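Local coordinates for tannase (Lactobacillus plantarum, PDB 3WA7), which probably acts as an alpha/beta-hydrolase-fold esterase that splits the galloyl ester bonds of tannins and releases gallic acid, at residues Phe48-Tyr53 against Gly105-Ala110; Tyr62-Ala67 against Arg149-Thr154; Ala212-Glu217 against Leu259-Gln264; Trp218-Ile223 against Ala334-Leu339. All blocks are in the same frame, centred on the assembly; numbering follows the deposited sequence. Where two conformers were deposited one is given.

Overall arrangement
The four contacts lie on opposite sides of the chain's centre, in two pairs. Contacts 1 and 2 are neighbours, centres 8 Å apart, with Tyr53 packed on Tyr62 and Ala67; contact 1 pairs strands 44-50 and 107-111 of the central mixed sheet, and contact 2 joins the loops leading into strands 69-72 and 157-160. Contacts 3 and 4, centres 13 Å apart, share helix 209-220 and touch where Lys262 meets Trp218 and Asn221. About 44 to 48 Å separates the centres of the two groups. Along the chain the first pair closes before the second opens, the first belonging to the hydrolase sheet and its loops, the second to the region between strands 199-203 and 410-414.

Contact 1 of 4, residues Phe48-Tyr53 against Gly105-Ala110; sequences FVPAAY and GYVVVA
Phe48 and Val108 face each other as an antiparallel hydrogen-bonded pair, and two backbone bonds join them: Phe48 N reaches Val108 O at 2.8 Å and Val108 N reaches Phe48 O at 2.9 Å, the latter almost straight at 177° on the hydrogen. This joins strand 44-50 to strand 107-111, which on its other edge runs parallel to strand 69-72. Strand 44-50, antiparallel to both neighbours, corresponds to the second strand of the canonical alpha/beta-hydrolase sheet.

The second tight spot lies just beyond the strand pairing. Tyr53 comes out of a short 3-10 turn with CG anti to its carbonyl carbon (chi1 -58°), and its ring lies over Pro50, CB on one face toward the rim. Its hydroxyl donates to Gly105 O at 2.6 Å, in the carbonyl plane and on a lone pair. Gly105 closes helix 95-103 in a Schellman motif, so the bond ties that helix end to the turn. Val107 CG2 meets the ring edge at Tyr53 CD1, 4.0 Å away.

Elsewhere the fit is looser. The Phe48 and Val108 CB atoms stand 4.4 Å apart, and the Phe48 ring also touches Leu102 and strand 22-33. Ala51 and Ala52, at the partly exposed top of the turn, touch nothing of 105-110.

Tyr106 O is buried here without a polar partner in the model; Pro50 CG approaches it to 3.5 Å. Proline offers no N-H at this point of the strand, which implies that the backbone ladder stops here and the Tyr53 hydroxyl supplies the next polar link.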
loop_
_atom_site.group_PDB
_atom_site.type_symbol
_atom_site.label_atom_id
_atom_site.label_comp_id
_atom_site.label_asym_id
_atom_site.label_seq_id
_atom_site.Cartn_x
_atom_site.Cartn_y
_atom_site.Cartn_z
ATOM N N PHE A 48 2.306 15.874 14.524
ATOM C CA PHE A 48 1.817 15.581 15.866
ATOM C C PHE A 48 2.966 15.040 16.706
ATOM O O PHE A 48 3.662 14.106 16.305
ATOM C CB PHE A 48 0.658 14.589 15.797
ATOM C CG PHE A 48 -0.451 15.047 14.900
ATOM C CD1 PHE A 48 -0.567 14.549 13.606
ATOM C CD2 PHE A 48 -1.342 16.026 15.327
ATOM C CE1 PHE A 48 -1.555 15.021 12.746
ATOM C CE2 PHE A 48 -2.337 16.507 14.472
ATOM C CZ PHE A 48 -2.441 16.002 13.179
ATOM N N VAL A 49 3.152 15.639 17.878
ATOM C CA VAL A 49 4.255 15.277 18.755
ATOM C C VAL A 49 3.843 14.988 20.193
ATOM O O VAL A 49 3.096 15.758 20.793
ATOM C CB VAL A 49 5.291 16.429 18.791
ATOM C CG1 VAL A 49 6.503 16.025 19.616
ATOM C CG2 VAL A 49 5.698 16.815 17.371
ATOM N N PRO A 50 4.319 13.866 20.759
ATOM C CA PRO A 50 3.969 13.547 22.147
ATOM C C PRO A 50 4.425 14.723 23.012
ATOM O O PRO A 50 5.525 15.241 22.825
ATOM C CB PRO A 50 4.772 12.280 22.418
ATOM C CG PRO A 50 4.749 11.594 21.065
ATOM C CD PRO A 50 5.051 12.752 20.130
ATOM N N ALA A 51 3.584 15.139 23.952
ATOM C CA ALA A 51 3.901 16.275 24.811
ATOM C C ALA A 51 5.261 16.182 25.502
ATOM O O ALA A 51 5.926 17.197 25.710
ATOM C CB ALA A 51 2.799 16.456 25.857
ATOM N N ALA A 52 5.671 14.971 25.860
ATOM C CA ALA A 52 6.947 14.773 26.541
ATOM C C ALA A 52 8.140 15.368 25.801
ATOM O O ALA A 52 9.113 15.788 26.425
ATOM C CB ALA A 52 7.183 13.287 26.775
ATOM N N TYR A 53 8.062 15.412 24.475
ATOM C CA TYR A 53 9.166 15.926 23.668
ATOM C C TYR A 53 9.316 17.445 23.683
ATOM O O TYR A 53 10.211 17.996 23.039
ATOM C CB TYR A 53 9.039 15.378 22.242
ATOM C CG TYR A 53 9.029 13.855 22.208
ATOM C CD1 TYR A 53 8.577 13.157 21.087
ATOM C CD2 TYR A 53 9.437 13.115 23.321
ATOM C CE1 TYR A 53 8.524 11.755 21.083
ATOM C CE2 TYR A 53 9.389 11.723 23.326
ATOM C CZ TYR A 53 8.929 11.048 22.210
ATOM O OH TYR A 53 8.851 9.670 22.243
ATOM N N GLY A 105 4.894 6.873 21.741
ATOM C CA GLY A 105 6.072 7.722 21.697
ATOM C C GLY A 105 6.567 8.097 20.311
ATOM O O GLY A 105 7.661 8.643 20.164
ATOM N N TYR A 106 5.772 7.810 19.286
ATOM C CA TYR A 106 6.174 8.142 17.921
ATOM C C TYR A 106 5.734 9.545 17.536
ATOM O O TYR A 106 4.685 10.019 17.973
ATOM C CB TYR A 106 5.531 7.191 16.908
ATOM C CG TYR A 106 5.769 5.719 17.135
ATOM C CD1 TYR A 106 4.933 4.774 16.545
ATOM C CD2 TYR A 106 6.818 5.264 17.935
ATOM C CE1 TYR A 106 5.126 3.414 16.744
ATOM C CE2 TYR A 106 7.022 3.900 18.143
ATOM C CZ TYR A 106 6.169 2.984 17.545
ATOM O OH TYR A 106 6.347 1.634 17.747
ATOM N N VAL A 107 6.548 10.209 16.723
ATOM C CA VAL A 107 6.179 11.513 16.205
ATOM C C VAL A 107 5.428 11.108 14.935
ATOM O O VAL A 107 5.788 10.120 14.292
ATOM C CB VAL A 107 7.417 12.362 15.843
ATOM C CG1 VAL A 107 7.022 13.512 14.914
ATOM C CG2 VAL A 107 8.032 12.929 17.116
ATOM N N VAL A 108 4.376 11.837 14.588
ATOM C CA VAL A 108 3.609 11.499 13.396
ATOM C C VAL A 108 3.488 12.675 12.440
ATOM O O VAL A 108 3.078 13.770 12.827
ATOM C CB VAL A 108 2.176 11.017 13.753
ATOM C CG1 VAL A 108 1.409 10.657 12.476
ATOM C CG2 VAL A 108 2.242 9.817 14.689
ATOM N N VAL A 109 3.877 12.451 11.192
ATOM C CA VAL A 109 3.754 13.483 10.174
ATOM C C VAL A 109 2.817 12.881 9.135
ATOM O O VAL A 109 3.165 11.925 8.441
ATOM C CB VAL A 109 5.117 13.839 9.543
ATOM C CG1 VAL A 109 4.922 14.858 8.419
ATOM C CG2 VAL A 109 6.037 14.425 10.611
ATOM N N ALA A 110 1.606 13.426 9.068
ATOM C CA ALA A 110 0.588 12.944 8.145
ATOM C C ALA A 110 0.425 13.933 7.003
ATOM O O ALA A 110 -0.131 15.015 7.181
ATOM C CB ALA A 110 -0.732 12.767 8.882
#

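Contact 2 of 4, residues Tyr62-Ala67 against Arg149-Thr154; sequences YQRATA and RLPGDT. With ACT (acetate ion), chain D.
Arg64 O and Ala67 O take the two backbone hydrogen bonds that bind these loops. Gly152 N gives one to Arg64 O, short at 2.7 Å but bent to 136° on the hydrogen; Asp153 N gives the other to Ala67 O at 2.8 Å, much straighter at 169°. Gly152 has a positive phi, a backbone shape that suits glycine, and its CA lies 3.5 Å from Ala67 O. Within 62-67, Gln63 O receives both Thr66 N and Ala67 N, and Thr66 OG1 accepts from Gln63 N, so the turn that presents the two carbonyls is held from within.

One water adds a bridge, donating to Thr66 O and to Asp153 OD2, the latter at 2.6 Å. Asp153 OD1 is taken by Asn155 N.

Both loops run into neighbouring parallel strands of the hydrolase sheet, 69-72 and 157-160, so the contact joins the loops at the N-terminal ends of these two strands.

Arg64 makes the most extensive van der Waals contact. With CG anti to the backbone N (chi1 -179°) and the chain extended to NE, it crosses Pro151 obliquely: CG lies 3.9 Å from Pro151 CB, and Pro151 CA sits over the centre of one guanidinium face. NH2 is hydrogen-bonded to Gly148 O and comes within 3.2 Å of Arg149 O.

An acetate ion, probably from the crystallisation liquor, accepts from Ala65 N and rests against Arg64 CB.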
loop_
_atom_site.group_PDB
_atom_site.type_symbol
_atom_site.label_atom_id
_atom_site.label_comp_id
_atom_site.label_asym_id
_atom_site.label_seq_id
_atom_site.Cartn_x
_atom_site.Cartn_y
_atom_site.Cartn_z
ATOM N N TYR A 62 11.715 6.433 24.209
ATOM C CA TYR A 62 12.100 7.379 23.167
ATOM C C TYR A 62 12.126 8.813 23.684
ATOM O O TYR A 62 11.448 9.150 24.651
ATOM C CB TYR A 62 11.120 7.329 21.995
ATOM C CG TYR A 62 11.042 6.010 21.267
ATOM C CD1 TYR A 62 9.901 5.212 21.355
ATOM C CD2 TYR A 62 12.080 5.585 20.438
ATOM C CE1 TYR A 62 9.791 4.024 20.628
ATOM C CE2 TYR A 62 11.981 4.401 19.709
ATOM C CZ TYR A 62 10.833 3.628 19.807
ATOM O OH TYR A 62 10.720 2.468 19.066
ATOM N N GLN A 63 12.913 9.651 23.019
ATOM C CA GLN A 63 13.018 11.061 23.363
ATOM C C GLN A 63 12.839 11.852 22.078
ATOM O O GLN A 63 12.743 11.270 20.996
ATOM C CB GLN A 63 14.383 11.375 23.980
ATOM C CG GLN A 63 14.562 10.826 25.385
ATOM C CD GLN A 63 15.845 11.300 26.029
ATOM O OE1 GLN A 63 16.940 11.007 25.548
ATOM N NE2 GLN A 63 15.718 12.044 27.122
ATOM N N ARG A 64 12.799 13.173 22.195
ATOM C CA ARG A 64 12.628 14.039 21.032
ATOM C C ARG A 64 13.657 13.741 19.938
ATOM O O ARG A 64 13.324 13.685 18.755
ATOM C CB ARG A 64 12.746 15.503 21.458
ATOM C CG ARG A 64 12.559 16.516 20.337
ATOM C CD ARG A 64 12.871 17.916 20.847
ATOM N NE ARG A 64 12.540 18.971 19.893
ATOM C CZ ARG A 64 13.157 19.162 18.732
ATOM N NH1 ARG A 64 14.151 18.366 18.360
ATOM N NH2 ARG A 64 12.779 20.161 17.947
ATOM N N ALA A 65 14.906 13.542 20.338
ATOM C CA ALA A 65 15.978 13.282 19.381
ATOM C C ALA A 65 15.988 11.887 18.760
ATOM O O ALA A 65 16.611 11.683 17.718
ATOM C CB ALA A 65 17.324 13.547 20.041
ATOM N N THR A 66 15.289 10.937 19.374
ATOM C CA THR A 66 15.308 9.559 18.881
ATOM C C THR A 66 13.980 8.933 18.466
ATOM O O THR A 66 13.961 7.818 17.947
ATOM C CB THR A 66 15.925 8.627 19.939
ATOM O OG1 THR A 66 15.042 8.541 21.065
ATOM C CG2 THR A 66 17.266 9.167 20.406
ATOM N N ALA A 67 12.876 9.634 18.692
ATOM C CA ALA A 67 11.563 9.091 18.357
ATOM C C ALA A 67 11.380 8.791 16.874
ATOM O O ALA A 67 11.782 9.574 16.016
ATOM C CB ALA A 67 10.468 10.051 18.830
ATOM N N ARG A 149 14.727 20.818 13.844
ATOM C CA ARG A 149 13.632 21.752 14.059
ATOM C C ARG A 149 12.362 20.970 14.363
ATOM O O ARG A 149 11.579 21.349 15.234
ATOM C CB ARG A 149 13.453 22.641 12.826
ATOM C CG ARG A 149 14.606 23.623 12.629
ATOM C CD ARG A 149 14.277 24.662 11.576
ATOM N NE ARG A 149 14.368 24.132 10.221
ATOM C CZ ARG A 149 15.504 24.016 9.540
ATOM N NH1 ARG A 149 16.652 24.397 10.088
ATOM N NH2 ARG A 149 15.490 23.524 8.309
ATOM N N LEU A 150 12.173 19.866 13.647
ATOM C CA LEU A 150 11.024 18.994 13.857
ATOM C C LEU A 150 11.377 17.951 14.915
ATOM O O LEU A 150 12.468 17.387 14.893
ATOM C CB LEU A 150 10.673 18.253 12.565
ATOM C CG LEU A 150 9.698 18.865 11.565
ATOM C CD1 LEU A 150 9.758 18.082 10.257
ATOM C CD2 LEU A 150 8.293 18.833 12.146
ATOM N N PRO A 151 10.476 17.705 15.876
ATOM C CA PRO A 151 10.803 16.693 16.884
ATOM C C PRO A 151 10.887 15.330 16.188
ATOM O O PRO A 151 10.252 15.127 15.153
ATOM C CB PRO A 151 9.625 16.775 17.846
ATOM C CG PRO A 151 9.255 18.230 17.791
ATOM C CD PRO A 151 9.315 18.512 16.297
ATOM N N GLY A 152 11.670 14.409 16.743
ATOM C CA GLY A 152 11.798 13.089 16.142
ATOM C C GLY A 152 13.110 12.867 15.410
ATOM O O GLY A 152 13.858 13.811 15.147
ATOM N N ASP A 153 13.393 11.612 15.082
ATOM C CA ASP A 153 14.624 11.255 14.378
ATOM C C ASP A 153 14.303 11.106 12.894
ATOM O O ASP A 153 13.621 10.161 12.499
ATOM C CB ASP A 153 15.168 9.932 14.922
ATOM C CG ASP A 153 16.569 9.622 14.423
ATOM O OD1 ASP A 153 17.002 10.219 13.414
ATOM O OD2 ASP A 153 17.234 8.767 15.043
ATOM N N THR A 154 14.795 12.031 12.074
ATOM C CA THR A 154 14.528 11.984 10.638
ATOM C C THR A 154 15.215 10.811 9.941
ATOM O O THR A 154 15.006 10.577 8.749
ATOM C CB THR A 154 14.933 13.303 9.952
ATOM O OG1 THR A 154 16.330 13.547 10.155
ATOM C CG2 THR A 154 14.125 14.460 10.525
HETATM C C ACT D . 15.808 16.102 23.468
HETATM O O ACT D . 15.977 17.210 23.040
HETATM O OXT ACT D . 16.009 15.148 22.766
HETATM C CH3 ACT D . 15.378 15.907 24.890
HETATM O O HOH W 1 16.609 7.008 16.914
#

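Contact 3 of 4, residues Ala212-Glu217 against Leu259-Gln264; sequences ADMAYE and LALKAQ
Flat groups stay at the margin of this contact: the carboxylate of Glu217, whose CB and CG meet Leu261, puts OE2 in plane at the edge of the Tyr216 ring, and that ring turns away from 259-264 to meet Phe220. A bend at chi2 (-44°) swings Glu217 CD off the line of its chain, and its OE1 ends in a salt bridge to Arg341 NH2 and a hydrogen bond with Ser258 OG.

Leu261 is the residue pressed between the helices. Its CB and CD1 both lie 3.7 Å from Glu217 CG, while CD2 goes the other way, 3.8 Å from Met214 CG and 4.0 Å from Asp213 CB. The Met214 and Leu261 side chains cross at about a right angle.

Helices 209-220 and 252-271 both lie in the region between strands 199-203 and 410-414, where many alpha/beta-hydrolases carry a lid. The segments cross at -103° with axes only 7.3 Å apart, close enough for side chains to rest on the opposite backbone.

Met214, present as selenomethionine, does this at one end: SE stands anti to CA (chi2 -176°) and lies 3.6 Å from Gln264 O, with Gln264 CB beside it. At the other, Lys262 CB packs 3.7 Å from Glu217 O. The polar ends of Asp213 go to Phe348 N and Asp349 N.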
loop_
_atom_site.group_PDB
_atom_site.type_symbol
_atom_site.label_atom_id
_atom_site.label_comp_id
_atom_site.label_asym_id
_atom_site.label_seq_id
_atom_site.Cartn_x
_atom_site.Cartn_y
_atom_site.Cartn_z
ATOM N N ALA A 212 -0.605 -7.316 -12.532
ATOM C CA ALA A 212 -1.694 -7.709 -11.636
ATOM C C ALA A 212 -2.829 -8.451 -12.331
ATOM O O ALA A 212 -3.497 -9.277 -11.709
ATOM C CB ALA A 212 -2.247 -6.480 -10.914
ATOM N N ASP A 213 -3.065 -8.155 -13.606
ATOM C CA ASP A 213 -4.130 -8.842 -14.331
ATOM C C ASP A 213 -3.782 -10.312 -14.506
ATOM O O ASP A 213 -4.635 -11.183 -14.315
ATOM C CB ASP A 213 -4.373 -8.199 -15.699
ATOM C CG ASP A 213 -5.082 -6.862 -15.591
ATOM O OD1 ASP A 213 -6.026 -6.765 -14.776
ATOM O OD2 ASP A 213 -4.708 -5.923 -16.323
HETATM N N MSE A 214 -2.535 -10.586 -14.878
HETATM C CA MSE A 214 -2.086 -11.962 -15.058
HETATM C C MSE A 214 -2.140 -12.723 -13.736
HETATM O O MSE A 214 -2.537 -13.886 -13.698
HETATM C CB MSE A 214 -0.654 -12.001 -15.597
HETATM C CG MSE A 214 -0.526 -11.590 -17.047
HETATM SE SE MSE A 214 1.302 -11.795 -17.645
HETATM C CE MSE A 214 2.081 -10.345 -16.672
ATOM N N ALA A 215 -1.732 -12.068 -12.653
ATOM C CA ALA A 215 -1.744 -12.716 -11.347
ATOM C C ALA A 215 -3.168 -13.020 -10.902
ATOM O O ALA A 215 -3.440 -14.081 -10.335
ATOM C CB ALA A 215 -1.052 -11.829 -10.306
ATOM N N TYR A 216 -4.081 -12.093 -11.165
ATOM C CA TYR A 216 -5.465 -12.278 -10.754
ATOM C C TYR A 216 -6.100 -13.481 -11.436
ATOM O O TYR A 216 -6.830 -14.245 -10.804
ATOM C CB TYR A 216 -6.298 -11.030 -11.056
ATOM C CG TYR A 216 -7.460 -10.846 -10.100
ATOM C CD1 TYR A 216 -7.246 -10.401 -8.794
ATOM C CD2 TYR A 216 -8.766 -11.154 -10.485
ATOM C CE1 TYR A 216 -8.301 -10.269 -7.889
ATOM C CE2 TYR A 216 -9.833 -11.026 -9.586
ATOM C CZ TYR A 216 -9.592 -10.585 -8.295
ATOM O OH TYR A 216 -10.633 -10.464 -7.402
ATOM N N GLU A 217 -5.829 -13.646 -12.726
ATOM C CA GLU A 217 -6.397 -14.762 -13.463
ATOM C C GLU A 217 -5.708 -16.085 -13.154
ATOM O O GLU A 217 -6.329 -17.143 -13.238
ATOM C CB GLU A 217 -6.387 -14.463 -14.960
ATOM C CG GLU A 217 -7.257 -13.266 -15.311
ATOM C CD GLU A 217 -8.600 -13.297 -14.593
ATOM O OE1 GLU A 217 -9.302 -14.326 -14.677
ATOM O OE2 GLU A 217 -8.958 -12.294 -13.944
ATOM N N LEU A 259 -8.084 -17.194 -19.360
ATOM C CA LEU A 259 -7.160 -18.304 -19.561
ATOM C C LEU A 259 -5.838 -17.810 -20.141
ATOM O O LEU A 259 -4.769 -18.258 -19.731
ATOM C CB LEU A 259 -7.784 -19.356 -20.484
ATOM C CG LEU A 259 -6.973 -20.635 -20.721
ATOM C CD1 LEU A 259 -6.669 -21.314 -19.394
ATOM C CD2 LEU A 259 -7.763 -21.575 -21.631
ATOM N N ALA A 260 -5.914 -16.875 -21.085
ATOM C CA ALA A 260 -4.720 -16.321 -21.714
ATOM C C ALA A 260 -3.856 -15.574 -20.700
ATOM O O ALA A 260 -2.626 -15.666 -20.732
ATOM C CB ALA A 260 -5.118 -15.383 -22.849
ATOM N N LEU A 261 -4.503 -14.825 -19.810
ATOM C CA LEU A 261 -3.784 -14.077 -18.786
ATOM C C LEU A 261 -3.123 -15.038 -17.810
ATOM O O LEU A 261 -1.978 -14.832 -17.405
ATOM C CB LEU A 261 -4.741 -13.134 -18.047
ATOM C CG LEU A 261 -5.051 -11.823 -18.789
ATOM C CD1 LEU A 261 -6.309 -11.178 -18.233
ATOM C CD2 LEU A 261 -3.863 -10.881 -18.656
ATOM N N LYS A 262 -3.838 -16.096 -17.442
ATOM C CA LYS A 262 -3.291 -17.082 -16.516
ATOM C C LYS A 262 -2.059 -17.750 -17.115
ATOM O O LYS A 262 -1.038 -17.911 -16.446
ATOM C CB LYS A 262 -4.340 -18.145 -16.179
ATOM C CG LYS A 262 -3.772 -19.355 -15.444
ATOM C CD LYS A 262 -4.877 -20.226 -14.856
ATOM C CE LYS A 262 -4.290 -21.430 -14.132
ATOM N NZ LYS A 262 -3.799 -22.404 -15.378
ATOM N N ALA A 263 -2.161 -18.144 -18.380
ATOM C CA ALA A 263 -1.047 -18.795 -19.057
ATOM C C ALA A 263 0.178 -17.885 -19.090
ATOM O O ALA A 263 1.299 -18.329 -18.840
ATOM C CB ALA A 263 -1.452 -19.171 -20.481
ATOM N N GLN A 264 -0.034 -16.612 -19.398
ATOM C CA GLN A 264 1.081 -15.683 -19.464
ATOM C C GLN A 264 1.711 -15.399 -18.102
ATOM O O GLN A 264 2.887 -15.040 -18.023
ATOM C CB GLN A 264 0.649 -14.391 -20.158
ATOM C CG GLN A 264 0.485 -14.549 -21.671
ATOM C CD GLN A 264 1.705 -15.183 -22.329
ATOM O OE1 GLN A 264 1.810 -16.409 -22.433
ATOM N NE2 GLN A 264 2.640 -14.348 -22.763
#

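Contact 4 of 4, residues Trp218-Ile223 against Ala334-Leu339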
loop_
_atom_site.group_PDB
_atom_site.type_symbol
_atom_site.label_atom_id
_atom_site.label_comp_id
_atom_site.label_asym_id
_atom_site.label_seq_id
_atom_site.Cartn_x
_atom_site.Cartn_y
_atom_site.Cartn_z
ATOM N N TRP A 218 -4.426 -16.042 -12.802
ATOM C CA TRP A 218 -3.748 -17.273 -12.426
ATOM C C TRP A 218 -4.499 -17.794 -11.201
ATOM O O TRP A 218 -4.738 -18.993 -11.056
ATOM C CB TRP A 218 -2.292 -17.012 -12.035
ATOM C CG TRP A 218 -1.693 -18.161 -11.267
ATOM C CD1 TRP A 218 -1.250 -19.351 -11.777
ATOM C CD2 TRP A 218 -1.562 -18.262 -9.844
ATOM N NE1 TRP A 218 -0.858 -20.188 -10.757
ATOM C CE2 TRP A 218 -1.040 -19.544 -9.560
ATOM C CE3 TRP A 218 -1.842 -17.394 -8.779
ATOM C CZ2 TRP A 218 -0.791 -19.981 -8.255
ATOM C CZ3 TRP A 218 -1.594 -17.831 -7.476
ATOM C CH2 TRP A 218 -1.074 -19.114 -7.228
ATOM N N GLN A 219 -4.885 -16.872 -10.325
ATOM C CA GLN A 219 -5.592 -17.237 -9.106
ATOM C C GLN A 219 -7.069 -17.589 -9.277
ATOM O O GLN A 219 -7.540 -18.589 -8.728
ATOM C CB GLN A 219 -5.469 -16.115 -8.079
ATOM C CG GLN A 219 -6.135 -16.431 -6.742
ATOM C CD GLN A 219 -5.794 -15.408 -5.681
ATOM O OE1 GLN A 219 -4.625 -15.092 -5.469
ATOM N NE2 GLN A 219 -6.812 -14.892 -5.000
ATOM N N PHE A 220 -7.798 -16.792 -10.052
ATOM C CA PHE A 220 -9.233 -17.026 -10.201
ATOM C C PHE A 220 -9.761 -17.654 -11.485
ATOM O O PHE A 220 -10.973 -17.780 -11.651
ATOM C CB PHE A 220 -9.991 -15.719 -9.925
ATOM C CG PHE A 220 -9.985 -15.310 -8.474
ATOM C CD1 PHE A 220 -9.346 -14.141 -8.063
ATOM C CD2 PHE A 220 -10.630 -16.090 -7.518
ATOM C CE1 PHE A 220 -9.353 -13.754 -6.716
ATOM C CE2 PHE A 220 -10.642 -15.712 -6.171
ATOM C CZ PHE A 220 -10.004 -14.541 -5.772
ATOM N N ASN A 221 -8.879 -18.055 -12.394
ATOM C CA ASN A 221 -9.357 -18.682 -13.620
ATOM C C ASN A 221 -10.179 -19.908 -13.237
ATOM O O ASN A 221 -9.786 -20.676 -12.358
ATOM C CB ASN A 221 -8.188 -19.100 -14.512
ATOM C CG ASN A 221 -8.644 -19.852 -15.744
ATOM O OD1 ASN A 221 -8.519 -21.075 -15.822
ATOM N ND2 ASN A 221 -9.194 -19.123 -16.713
ATOM N N GLY A 222 -11.319 -20.091 -13.894
ATOM C CA GLY A 222 -12.164 -21.230 -13.579
ATOM C C GLY A 222 -13.336 -20.838 -12.697
ATOM O O GLY A 222 -14.329 -21.559 -12.614
ATOM N N ILE A 223 -13.207 -19.701 -12.023
ATOM C CA ILE A 223 -14.263 -19.185 -11.159
ATOM C C ILE A 223 -14.880 -18.056 -11.976
ATOM O O ILE A 223 -14.346 -16.946 -12.025
ATOM C CB ILE A 223 -13.669 -18.651 -9.838
ATOM C CG1 ILE A 223 -12.952 -19.793 -9.107
ATOM C CG2 ILE A 223 -14.769 -18.053 -8.970
ATOM C CD1 ILE A 223 -12.149 -19.357 -7.888
ATOM N N ALA A 334 -10.327 -25.125 -4.215
ATOM C CA ALA A 334 -11.563 -25.166 -3.440
ATOM C C ALA A 334 -11.663 -23.936 -2.540
ATOM O O ALA A 334 -12.731 -23.337 -2.417
ATOM C CB ALA A 334 -11.618 -26.437 -2.600
ATOM N N TYR A 335 -10.548 -23.560 -1.919
ATOM C CA TYR A 335 -10.535 -22.391 -1.044
ATOM C C TYR A 335 -10.884 -21.127 -1.827
ATOM O O TYR A 335 -11.706 -20.318 -1.389
ATOM C CB TYR A 335 -9.157 -22.218 -0.394
ATOM C CG TYR A 335 -9.037 -20.952 0.431
ATOM C CD1 TYR A 335 -9.676 -20.842 1.662
ATOM C CD2 TYR A 335 -8.320 -19.851 -0.043
ATOM C CE1 TYR A 335 -9.610 -19.663 2.406
ATOM C CE2 TYR A 335 -8.250 -18.668 0.689
ATOM C CZ TYR A 335 -8.899 -18.583 1.915
ATOM O OH TYR A 335 -8.842 -17.418 2.649
ATOM N N LEU A 336 -10.257 -20.963 -2.987
ATOM C CA LEU A 336 -10.503 -19.787 -3.816
ATOM C C LEU A 336 -11.953 -19.683 -4.267
ATOM O O LEU A 336 -12.521 -18.589 -4.297
ATOM C CB LEU A 336 -9.558 -19.796 -5.021
ATOM C CG LEU A 336 -8.096 -19.669 -4.579
ATOM C CD1 LEU A 336 -7.164 -19.900 -5.752
ATOM C CD2 LEU A 336 -7.871 -18.289 -3.957
ATOM N N LYS A 337 -12.557 -20.816 -4.615
ATOM C CA LYS A 337 -13.952 -20.812 -5.040
ATOM C C LYS A 337 -14.831 -20.414 -3.856
ATOM O O LYS A 337 -15.820 -19.695 -4.008
ATOM C CB LYS A 337 -14.352 -22.201 -5.548
ATOM C CG LYS A 337 -15.802 -22.309 -5.992
ATOM C CD LYS A 337 -16.111 -23.707 -6.517
ATOM C CE LYS A 337 -17.567 -23.826 -6.943
ATOM N NZ LYS A 337 -17.901 -25.207 -7.407
ATOM N N SER A 338 -14.452 -20.888 -2.673
ATOM C CA SER A 338 -15.184 -20.600 -1.446
ATOM C C SER A 338 -15.041 -19.123 -1.078
ATOM O O SER A 338 -16.001 -18.477 -0.665
ATOM C CB SER A 338 -14.652 -21.483 -0.308
ATOM O OG SER A 338 -15.395 -21.300 0.883
ATOM N N LEU A 339 -13.835 -18.593 -1.247
ATOM C CA LEU A 339 -13.551 -17.194 -0.939
ATOM C C LEU A 339 -14.273 -16.248 -1.903
ATOM O O LEU A 339 -14.735 -15.174 -1.506
ATOM C CB LEU A 339 -12.042 -16.957 -1.015
ATOM C CG LEU A 339 -11.552 -15.542 -0.709
ATOM C CD1 LEU A 339 -12.004 -15.123 0.687
ATOM C CD2 LEU A 339 -10.038 -15.511 -0.822
#
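Ile223 holds CG1 anti to its carbonyl carbon (chi1 -61°) and CD1 anti to CA (chi2 172°), an extended branch that lays CD1 on the backbone of the facing helix, 3.6 Å from both Leu336 C and Lys337 N. Gln219 has CG anti to its backbone N (chi1 -178°), which sets CG against both methyls of Leu336, CD1 and CD2, 3.8 Å from each. The Gln219 and Leu336 side chains cross at about a right angle.

Leu336 is met at CB and both methyls. CD1 also presses to 3.3 Å from Gln219 O, the tightest approach of the contact, CD2 lies beside Gln219 NE2, and CB takes Ile223 CD1 at 3.9 Å. The amide oxygen of Gln219 is turned elsewhere, accepting from Phe424 N and hydrogen-bonded to Ser423 OG.

Helix 209-220 ends here, and a type II beta turn from Phe220 to Ile223 follows, closed by Ile223 N on Phe220 O at 3.0 Å. Gly222 takes the third position with positive phi, where glycine is favoured. The turn brings Ile223 back against helix 332-339, which belongs to the same lid-like insertion after strand 199-203.

Phe220 adds a further contact through its ring edge. Gln219 CG sits over the centre of one face of the ring, 4.1 Å above it, while Leu336 O and Ile223 CD1 both lie in plane at its edge; the oxygen is 3.9 Å from CE2. Toward the exposed side, the aliphatic start of the extended Lys337 chain borders Ile223, whose carbonyl oxygen accepts from Arg341 NE.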